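PDB 5C82: nourseothricin acetyltransferase from Streptomyces noursei, which probably transfers an acetyl group from acetyl-CoA to the streptothricin antibiotic nourseothricin, which would account for resistance to the drug. Local coordinates for residues A[125-128]-A[129-132]; A[131-134]-A[135-139]; A[112-115]-A[116-119]. The protein carries 1 engineered substitution. All coordinates share one frame; numbering follows the deposited sequence.

Contact 1: A[125-128]-A[129-132]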
ATOM      1  N   ALA A 125      13.591  -9.431 -18.883  1.00 18.13           N
ATOM      2  CA  ALA A 125      14.511 -10.406 -18.314  1.00 16.68           C
ATOM      3  C   ALA A 125      14.639 -10.182 -16.799  1.00 19.05           C
ATOM      4  O   ALA A 125      14.562 -11.156 -16.042  1.00 18.46           O
ATOM      5  CB  ALA A 125      15.872 -10.317 -18.988  1.00 16.97           C
ATOM      6  N   LEU A 126      14.770  -8.917 -16.350  1.00 14.94           N
ATOM      7  CA  LEU A 126      14.853  -8.610 -14.901  1.00 15.09           C
ATOM      8  C   LEU A 126      13.581  -9.037 -14.144  1.00 19.36           C
ATOM      9  O   LEU A 126      13.680  -9.564 -13.039  1.00 18.45           O
ATOM     10  CB  LEU A 126      15.150  -7.127 -14.616  1.00 15.09           C
ATOM     11  CG  LEU A 126      16.532  -6.602 -14.984  1.00 19.54           C
ATOM     12  CD1 LEU A 126      16.529  -5.083 -15.001  1.00 19.49           C
ATOM     13  CD2 LEU A 126      17.621  -7.147 -14.060  1.00 18.26           C
HETATM   14  N   MSE A 127      12.398  -8.818 -14.765  1.00 16.98           N
HETATM   15  CA  MSE A 127      11.094  -9.195 -14.219  1.00 15.89           C
HETATM   16  C   MSE A 127      10.947 -10.726 -14.190  1.00 19.72           C
HETATM   17  O   MSE A 127      10.309 -11.261 -13.281  1.00 18.97           O
HETATM   18  CB  MSE A 127       9.942  -8.529 -14.997  1.00 17.17           C
HETATM   19  CG  MSE A 127       8.603  -8.623 -14.269  1.00 23.71           C
HETATM   20 SE   MSE A 127       8.654  -7.623 -12.563  0.86 31.58          SE
HETATM   21  CE  MSE A 127       8.261  -5.855 -13.199  1.00 27.60           C
ATOM     22  N   GLY A 128      11.562 -11.405 -15.163  1.00 16.49           N
ATOM     23  CA  GLY A 128      11.604 -12.868 -15.212  1.00 15.31           C
ATOM     24  C   GLY A 128      12.441 -13.387 -14.049  1.00 17.81           C
ATOM     25  O   GLY A 128      12.053 -14.344 -13.379  1.00 17.14           O
ATOM     26  N   LEU A 129      13.580 -12.727 -13.771  1.00 15.73           N
ATOM     27  CA  LEU A 129      14.476 -13.062 -12.650  1.00 16.85           C
ATOM     28  C   LEU A 129      13.751 -12.841 -11.313  1.00 19.29           C
ATOM     29  O   LEU A 129      13.865 -13.673 -10.413  1.00 17.31           O
ATOM     30  CB  LEU A 129      15.759 -12.227 -12.709  1.00 17.90           C
ATOM     31  CG  LEU A 129      16.808 -12.628 -13.782  1.00 24.33           C
ATOM     32  CD1 LEU A 129      17.997 -11.666 -13.734  1.00 24.08           C
ATOM     33  CD2 LEU A 129      17.334 -14.068 -13.572  1.00 25.76           C
ATOM     34  N   ALA A 130      12.932 -11.750 -11.234  1.00 16.17           N
ATOM     35  CA  ALA A 130      12.076 -11.438 -10.096  1.00 16.13           C
ATOM     36  C   ALA A 130      11.044 -12.568  -9.925  1.00 17.71           C
ATOM     37  O   ALA A 130      10.816 -13.011  -8.805  1.00 16.22           O
ATOM     38  CB  ALA A 130      11.365 -10.100 -10.307  1.00 16.60           C
ATOM     39  N   THR A 131      10.501 -13.084 -11.041  1.00 15.24           N
ATOM     40  CA  THR A 131       9.491 -14.157 -11.057  1.00 15.45           C
ATOM     41  C   THR A 131      10.078 -15.467 -10.540  1.00 20.69           C
ATOM     42  O   THR A 131       9.441 -16.125  -9.723  1.00 20.86           O
ATOM     43  CB  THR A 131       8.812 -14.247 -12.447  1.00 19.88           C
ATOM     44  OG1 THR A 131       8.158 -12.997 -12.661  1.00 23.64           O
ATOM     45  CG2 THR A 131       7.761 -15.341 -12.530  1.00 18.96           C
ATOM     46  N   GLU A 132      11.298 -15.815 -10.963  1.00 19.10           N
ATOM     47  CA  GLU A 132      11.982 -17.035 -10.493  1.00 18.54           C
ATOM     48  C   GLU A 132      12.188 -17.010  -8.972  1.00 21.50           C
ATOM     49  O   GLU A 132      11.857 -17.982  -8.302  1.00 22.61           O
ATOM     50  CB  GLU A 132      13.307 -17.251 -11.241  1.00 19.16           C
ATOM     51  CG  GLU A 132      13.146 -17.472 -12.745  1.00 19.31           C
ATOM     52  CD  GLU A 132      14.447 -17.438 -13.530  1.00 27.91           C
ATOM     53  OE1 GLU A 132      15.502 -17.137 -12.932  1.00 22.34           O
ATOM     54  OE2 GLU A 132      14.407 -17.660 -14.759  1.00 31.51           O
TER
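With chi1 at -62°, the hydroxyl of T131 stands beside its own backbone nitrogen, and this torsion turns OG1 back along the helix to the carbonyl of M127, one turn earlier. T131 OG1 donates to M127 O at 2.8 Å, while the regular helical bond from T131 N reaches the same M127 O at 2.9 Å. The two donors approach from opposite faces of the carbonyl plane, so each has its own side of the oxygen. A threonine suits this partly buried position because its hydroxyl is satisfied by the helix backbone itself, and its CG2 methyl, anti to the nitrogen, remains as an apolar branch.

M127, present as selenomethionine, brings its SE to 4.3 Å from A130 CB, an apolar contact along the helix. A130 CB also lies 3.4 Å from M127 O, and the short side chain lets the helix lie close on V97 of strand 91-100. CG of L129, beside its own backbone nitrogen, lies back over the preceding turn, 3.5 Å from A125 O, the carbonyl that L129 N binds. G128 O accepts a bond from E132 N (156° at the hydrogen) that is straighter than the one from T131 N (140°). The CG of E132 rests 3.4 Å from G128 O; the extended chain runs back past this oxygen, and the carboxylate ends on the exposed side of the helix.

The sides of the helix differ accordingly. L126 packs on V95 of strand 91-100, M127 on L144 of strand 141-147, and L129 on Y12 of strand 11-14. This is the amphipathic helix of a beta-alpha-beta crossover, strand 105-113, helix 122-137 and strand 141-147, laid against the central mixed sheet of the GNAT fold.

Contact 2: A[131-134]-A[135-139]; sequences TEFA and RERGA
A Schellman motif closes helix 122-137, where R135 to A139 wrap back onto the last turn begun by T131 to A134. A139 N donates to A134 O at 2.8 Å, the 6→1 bond of the motif, and within the turn G138 N donates to R135 O, the 5→2 bond. G138 has a positive phi of 76°, a conformation that glycine adopts readily, and it turns the chain out of the helix. Beyond it A139 CB comes back to 3.8 Å from A134 CB; both residues are buried, and alanine is small enough for the turn to close on itself.

On another side of the helix F133 meets R137. CG of F133 is anti to its backbone nitrogen, which carries the ring along to the next turn, where the aliphatic CG of R137 lies over one face near the rim. R137 bends at chi2, and its guanidinium plane is inclined 60° to the ring. Its polar end is held by the carbonyl of P77, with a weak, long ion pair to D78, while F133 packs on V97 and F82. The closest approach of the two side chains is R137 NH2 to F133 CE1, 3.5 Å.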
ATOM      1  N   THR A 131      10.501 -13.084 -11.041  1.00 15.24           N
ATOM      2  CA  THR A 131       9.491 -14.157 -11.057  1.00 15.45           C
ATOM      3  C   THR A 131      10.078 -15.467 -10.540  1.00 20.69           C
ATOM      4  O   THR A 131       9.441 -16.125  -9.723  1.00 20.86           O
ATOM      5  CB  THR A 131       8.812 -14.247 -12.447  1.00 19.88           C
ATOM      6  OG1 THR A 131       8.158 -12.997 -12.661  1.00 23.64           O
ATOM      7  CG2 THR A 131       7.761 -15.341 -12.530  1.00 18.96           C
ATOM      8  N   GLU A 132      11.298 -15.815 -10.963  1.00 19.10           N
ATOM      9  CA  GLU A 132      11.982 -17.035 -10.493  1.00 18.54           C
ATOM     10  C   GLU A 132      12.188 -17.010  -8.972  1.00 21.50           C
ATOM     11  O   GLU A 132      11.857 -17.982  -8.302  1.00 22.61           O
ATOM     12  CB  GLU A 132      13.307 -17.251 -11.241  1.00 19.16           C
ATOM     13  CG  GLU A 132      13.146 -17.472 -12.745  1.00 19.31           C
ATOM     14  CD  GLU A 132      14.447 -17.438 -13.530  1.00 27.91           C
ATOM     15  OE1 GLU A 132      15.502 -17.137 -12.932  1.00 22.34           O
ATOM     16  OE2 GLU A 132      14.407 -17.660 -14.759  1.00 31.51           O
ATOM     17  N   PHE A 133      12.673 -15.883  -8.427  1.00 17.99           N
ATOM     18  CA  PHE A 133      12.853 -15.663  -6.989  1.00 16.89           C
ATOM     19  C   PHE A 133      11.515 -15.797  -6.236  1.00 22.21           C
ATOM     20  O   PHE A 133      11.482 -16.356  -5.137  1.00 23.32           O
ATOM     21  CB  PHE A 133      13.465 -14.266  -6.752  1.00 18.95           C
ATOM     22  CG  PHE A 133      13.806 -13.937  -5.316  1.00 20.37           C
ATOM     23  CD1 PHE A 133      14.934 -14.478  -4.708  1.00 24.08           C
ATOM     24  CD2 PHE A 133      12.984 -13.110  -4.562  1.00 21.86           C
ATOM     25  CE1 PHE A 133      15.255 -14.157  -3.378  1.00 24.80           C
ATOM     26  CE2 PHE A 133      13.303 -12.792  -3.236  1.00 24.28           C
ATOM     27  CZ  PHE A 133      14.438 -13.309  -2.656  1.00 22.43           C
ATOM     28  N   ALA A 134      10.418 -15.288  -6.831  1.00 18.59           N
ATOM     29  CA  ALA A 134       9.069 -15.374  -6.262  1.00 18.67           C
ATOM     30  C   ALA A 134       8.655 -16.846  -6.119  1.00 24.25           C
ATOM     31  O   ALA A 134       8.172 -17.253  -5.057  1.00 23.48           O
ATOM     32  CB  ALA A 134       8.072 -14.620  -7.142  1.00 18.69           C
ATOM     33  N   ARG A 135       8.893 -17.640  -7.174  1.00 23.93           N
ATOM     34  CA  ARG A 135       8.618 -19.074  -7.215  1.00 25.85           C
ATOM     35  C   ARG A 135       9.399 -19.787  -6.122  1.00 31.11           C
ATOM     36  O   ARG A 135       8.788 -20.509  -5.347  1.00 32.55           O
ATOM     37  CB  ARG A 135       8.939 -19.672  -8.605  1.00 28.05           C
ATOM     38  CG  ARG A 135       7.955 -19.251  -9.704  1.00 43.21           C
ATOM     39  CD  ARG A 135       8.120 -20.055 -10.989  1.00 61.79           C
ATOM     40  NE  ARG A 135       7.588 -21.418 -10.859  1.00 77.06           N
ATOM     41  CZ  ARG A 135       7.570 -22.321 -11.837  1.00 98.48           C
ATOM     42  NH1 ARG A 135       8.053 -22.022 -13.038  1.00 89.13           N
ATOM     43  NH2 ARG A 135       7.068 -23.528 -11.623  1.00 89.00           N
ATOM     44  N   GLU A 136      10.718 -19.509  -5.999  1.00 28.49           N
ATOM     45  CA  GLU A 136      11.602 -20.091  -4.970  1.00 28.64           C
ATOM     46  C   GLU A 136      11.036 -19.861  -3.549  1.00 32.23           C
ATOM     47  O   GLU A 136      11.033 -20.777  -2.732  1.00 30.82           O
ATOM     48  CB  GLU A 136      13.026 -19.511  -5.073  1.00 30.03           C
ATOM     49  CG  GLU A 136      13.807 -19.936  -6.299  1.00 46.17           C
ATOM     50  CD  GLU A 136      15.120 -19.203  -6.539  1.00 71.55           C
ATOM     51  OE1 GLU A 136      15.725 -18.704  -5.559  1.00 63.56           O
ATOM     52  OE2 GLU A 136      15.554 -19.142  -7.715  1.00 61.28           O
ATOM     53  N   ARG A 137      10.505 -18.653  -3.295  1.00 30.29           N
ATOM     54  CA  ARG A 137       9.887 -18.269  -2.020  1.00 29.54           C
ATOM     55  C   ARG A 137       8.470 -18.827  -1.833  1.00 33.49           C
ATOM     56  O   ARG A 137       7.942 -18.762  -0.724  1.00 34.65           O
ATOM     57  CB  ARG A 137       9.879 -16.741  -1.862  1.00 28.73           C
ATOM     58  CG  ARG A 137      11.263 -16.093  -1.763  1.00 35.15           C
ATOM     59  CD  ARG A 137      11.879 -16.259  -0.386  1.00 51.62           C
ATOM     60  NE  ARG A 137      13.288 -15.863  -0.347  1.00 66.84           N
ATOM     61  CZ  ARG A 137      14.308 -16.672  -0.618  1.00 84.97           C
ATOM     62  NH1 ARG A 137      14.089 -17.930  -0.984  1.00 75.55           N
ATOM     63  NH2 ARG A 137      15.555 -16.227  -0.537  1.00 73.45           N
ATOM     64  N   GLY A 138       7.878 -19.376  -2.897  1.00 28.86           N
ATOM     65  CA  GLY A 138       6.518 -19.899  -2.875  1.00 28.13           C
ATOM     66  C   GLY A 138       5.471 -18.793  -2.903  1.00 32.10           C
ATOM     67  O   GLY A 138       4.386 -18.951  -2.334  1.00 31.99           O
ATOM     68  N   ALA A 139       5.777 -17.661  -3.592  1.00 26.39           N
ATOM     69  CA  ALA A 139       4.862 -16.525  -3.724  1.00 24.42           C
ATOM     70  C   ALA A 139       3.604 -16.902  -4.509  1.00 26.00           C
ATOM     71  O   ALA A 139       3.663 -17.748  -5.398  1.00 27.69           O
ATOM     72  CB  ALA A 139       5.571 -15.359  -4.402  1.00 24.84           C
TER

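Contact 3: A[112-115]-A[116-119]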
ATOM      1  N   GLU A 112      14.366  -0.325 -12.889  1.00 25.53           N
ATOM      2  CA  GLU A 112      14.807   0.748 -13.775  1.00 26.00           C
ATOM      3  C   GLU A 112      15.755   0.267 -14.838  1.00 27.49           C
ATOM      4  O   GLU A 112      16.611  -0.572 -14.571  1.00 28.61           O
ATOM      5  CB  GLU A 112      15.385   1.934 -12.986  1.00 28.52           C
ATOM      6  CG  GLU A 112      14.372   3.057 -12.798  1.00 41.82           C
ATOM      7  CD  GLU A 112      14.375   3.711 -11.432  1.00 76.44           C
ATOM      8  OE1 GLU A 112      15.453   4.170 -10.985  1.00 74.14           O
ATOM      9  OE2 GLU A 112      13.280   3.816 -10.833  1.00 80.09           O
ATOM     10  N   VAL A 113      15.551   0.748 -16.066  1.00 21.00           N
ATOM     11  CA  VAL A 113      16.346   0.411 -17.230  1.00 19.84           C
ATOM     12  C   VAL A 113      16.905   1.735 -17.794  1.00 26.23           C
ATOM     13  O   VAL A 113      16.159   2.711 -17.868  1.00 26.19           O
ATOM     14  CB  VAL A 113      15.512  -0.416 -18.264  1.00 22.67           C
ATOM     15  CG1 VAL A 113      16.297  -0.710 -19.554  1.00 21.94           C
ATOM     16  CG2 VAL A 113      15.017  -1.717 -17.650  1.00 22.26           C
ATOM     17  N   ALA A 114      18.222   1.781 -18.139  1.00 24.96           N
ATOM     18  CA  ALA A 114      18.882   2.970 -18.714  1.00 24.97           C
ATOM     19  C   ALA A 114      18.175   3.300 -20.030  1.00 27.39           C
ATOM     20  O   ALA A 114      17.822   2.369 -20.746  1.00 25.31           O
ATOM     21  CB  ALA A 114      20.364   2.721 -18.933  1.00 25.72           C
ATOM     22  N   PRO A 115      17.856   4.594 -20.293  1.00 28.02           N
ATOM     23  CA  PRO A 115      17.025   4.953 -21.468  1.00 29.24           C
ATOM     24  C   PRO A 115      17.416   4.362 -22.809  1.00 34.95           C
ATOM     25  O   PRO A 115      16.512   4.027 -23.571  1.00 34.97           O
ATOM     26  CB  PRO A 115      17.072   6.490 -21.510  1.00 30.97           C
ATOM     27  CG  PRO A 115      18.066   6.901 -20.476  1.00 35.19           C
ATOM     28  CD  PRO A 115      18.169   5.791 -19.487  1.00 30.49           C
ATOM     29  N   GLU A 116      18.728   4.194 -23.071  1.00 34.25           N
ATOM     30  CA  GLU A 116      19.285   3.615 -24.307  1.00 35.49           C
ATOM     31  C   GLU A 116      18.970   2.110 -24.414  1.00 41.69           C
ATOM     32  O   GLU A 116      18.943   1.555 -25.518  1.00 41.02           O
ATOM     33  CB  GLU A 116      20.821   3.786 -24.356  1.00 37.11           C
ATOM     34  CG  GLU A 116      21.396   5.011 -23.653  1.00 49.71           C
ATOM     35  CD  GLU A 116      21.712   4.831 -22.179  1.00 67.38           C
ATOM     36  OE1 GLU A 116      22.594   4.005 -21.851  1.00 69.86           O
ATOM     37  OE2 GLU A 116      21.098   5.544 -21.353  1.00 54.26           O
ATOM     38  N   HIS A 117      18.793   1.447 -23.253  1.00 39.00           N
ATOM     39  CA  HIS A 117      18.530   0.011 -23.154  1.00 38.29           C
ATOM     40  C   HIS A 117      17.050  -0.302 -23.121  1.00 41.30           C
ATOM     41  O   HIS A 117      16.665  -1.476 -23.137  1.00 41.72           O
ATOM     42  CB  HIS A 117      19.276  -0.577 -21.948  1.00 38.83           C
ATOM     43  CG  HIS A 117      20.758  -0.401 -22.059  1.00 42.22           C
ATOM     44  ND1 HIS A 117      21.517  -1.182 -22.920  1.00 43.87           N
ATOM     45  CD2 HIS A 117      21.570   0.492 -21.449  1.00 44.05           C
ATOM     46  CE1 HIS A 117      22.761  -0.756 -22.789  1.00 43.22           C
ATOM     47  NE2 HIS A 117      22.843   0.250 -21.914  1.00 43.80           N
ATOM     48  N   ARG A 118      16.207   0.748 -23.100  1.00 35.86           N
ATOM     49  CA  ARG A 118      14.757   0.563 -23.090  1.00 35.31           C
ATOM     50  C   ARG A 118      14.250  -0.022 -24.418  1.00 39.61           C
ATOM     51  O   ARG A 118      14.681   0.398 -25.495  1.00 38.76           O
ATOM     52  CB  ARG A 118      14.032   1.846 -22.673  1.00 32.23           C
ATOM     53  CG  ARG A 118      14.135   2.053 -21.171  1.00 33.12           C
ATOM     54  CD  ARG A 118      13.512   3.341 -20.703  1.00 35.10           C
ATOM     55  NE  ARG A 118      14.266   3.851 -19.565  1.00 37.37           N
ATOM     56  CZ  ARG A 118      14.104   5.046 -19.014  1.00 45.69           C
ATOM     57  NH1 ARG A 118      13.173   5.877 -19.471  1.00 25.83           N
ATOM     58  NH2 ARG A 118      14.871   5.421 -18.000  1.00 32.40           N
ATOM     59  N   GLY A 119      13.407  -1.043 -24.309  1.00 36.97           N
ATOM     60  CA  GLY A 119      12.887  -1.763 -25.461  1.00 37.49           C
ATOM     61  C   GLY A 119      13.895  -2.723 -26.064  1.00 43.01           C
ATOM     62  O   GLY A 119      13.817  -3.016 -27.263  1.00 43.91           O
TER
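R118 turns its guanidinium back to the end of strand 105-113 and grips V113 side-on. R118 NE and NH2 both donate hydrogen bonds to V113 O, at 2.8 and 3.0 Å, and the oxygen sits within a few degrees of the guanidinium plane. NH2 comes in nearly along the C=O axis (168°), whereas NE stands above the carbonyl plane. P115 CA lies 3.5 Å above one face of the guanidinium, toward the rim, and the proline and arginine side chains pass at an angle. Arginine suits the place because its long chain can span the turn and still present two donors in one plane; its NH1 is hydrogen-bonded to S29 O.

E116 runs beside P115; its chain bends at chi2 and brings OE2 to 3.4 Å from P115 CG. H117 presents the edge of its imidazole to A114, whose CB lies in the ring plane, 3.6 Å from H117 CD2. H117 N donates to A114 O at 2.8 Å, closing a type I beta turn with P115, whose phi of -49° suits proline, in its second position. V113 CG1 rests 3.8 Å from H117 CB.

R118 opens the GNAT sequence R-x-x-G-x-G, whose loop in relatives binds the pyrophosphate of acetyl-CoA and probably does so here; a bound tartaric acid comes within about 3 Å of the V113 side chain, between nearest atoms. H117 ND1 bonds to Y10 OH. At the exit from strand 105-113, A114 still pairs through the backbone with A92 of strand 91-100, while V113 and H117 both lean on V122 at the start of helix 122-137.

How the contacts relate
From the N terminus, contact 3 comes first: it closes a tight turn as the chain leaves strand 105-113 and heads for helix 122-137. Contact 1 follows in the middle of that helix, about 16 Å away between centres, and contact 2 continues from it, sharing T131 and E132, to the point where the helix ends before strand 141-147. Contacts 1 and 2 overlap in sequence, whereas contact 3 closes before either opens; none encloses another. All three are short-range links in one beta-alpha-beta unit, spanning the loop at its entry, the helix body and the helix exit, with centres of contacts 2 and 3 about 25 Å apart.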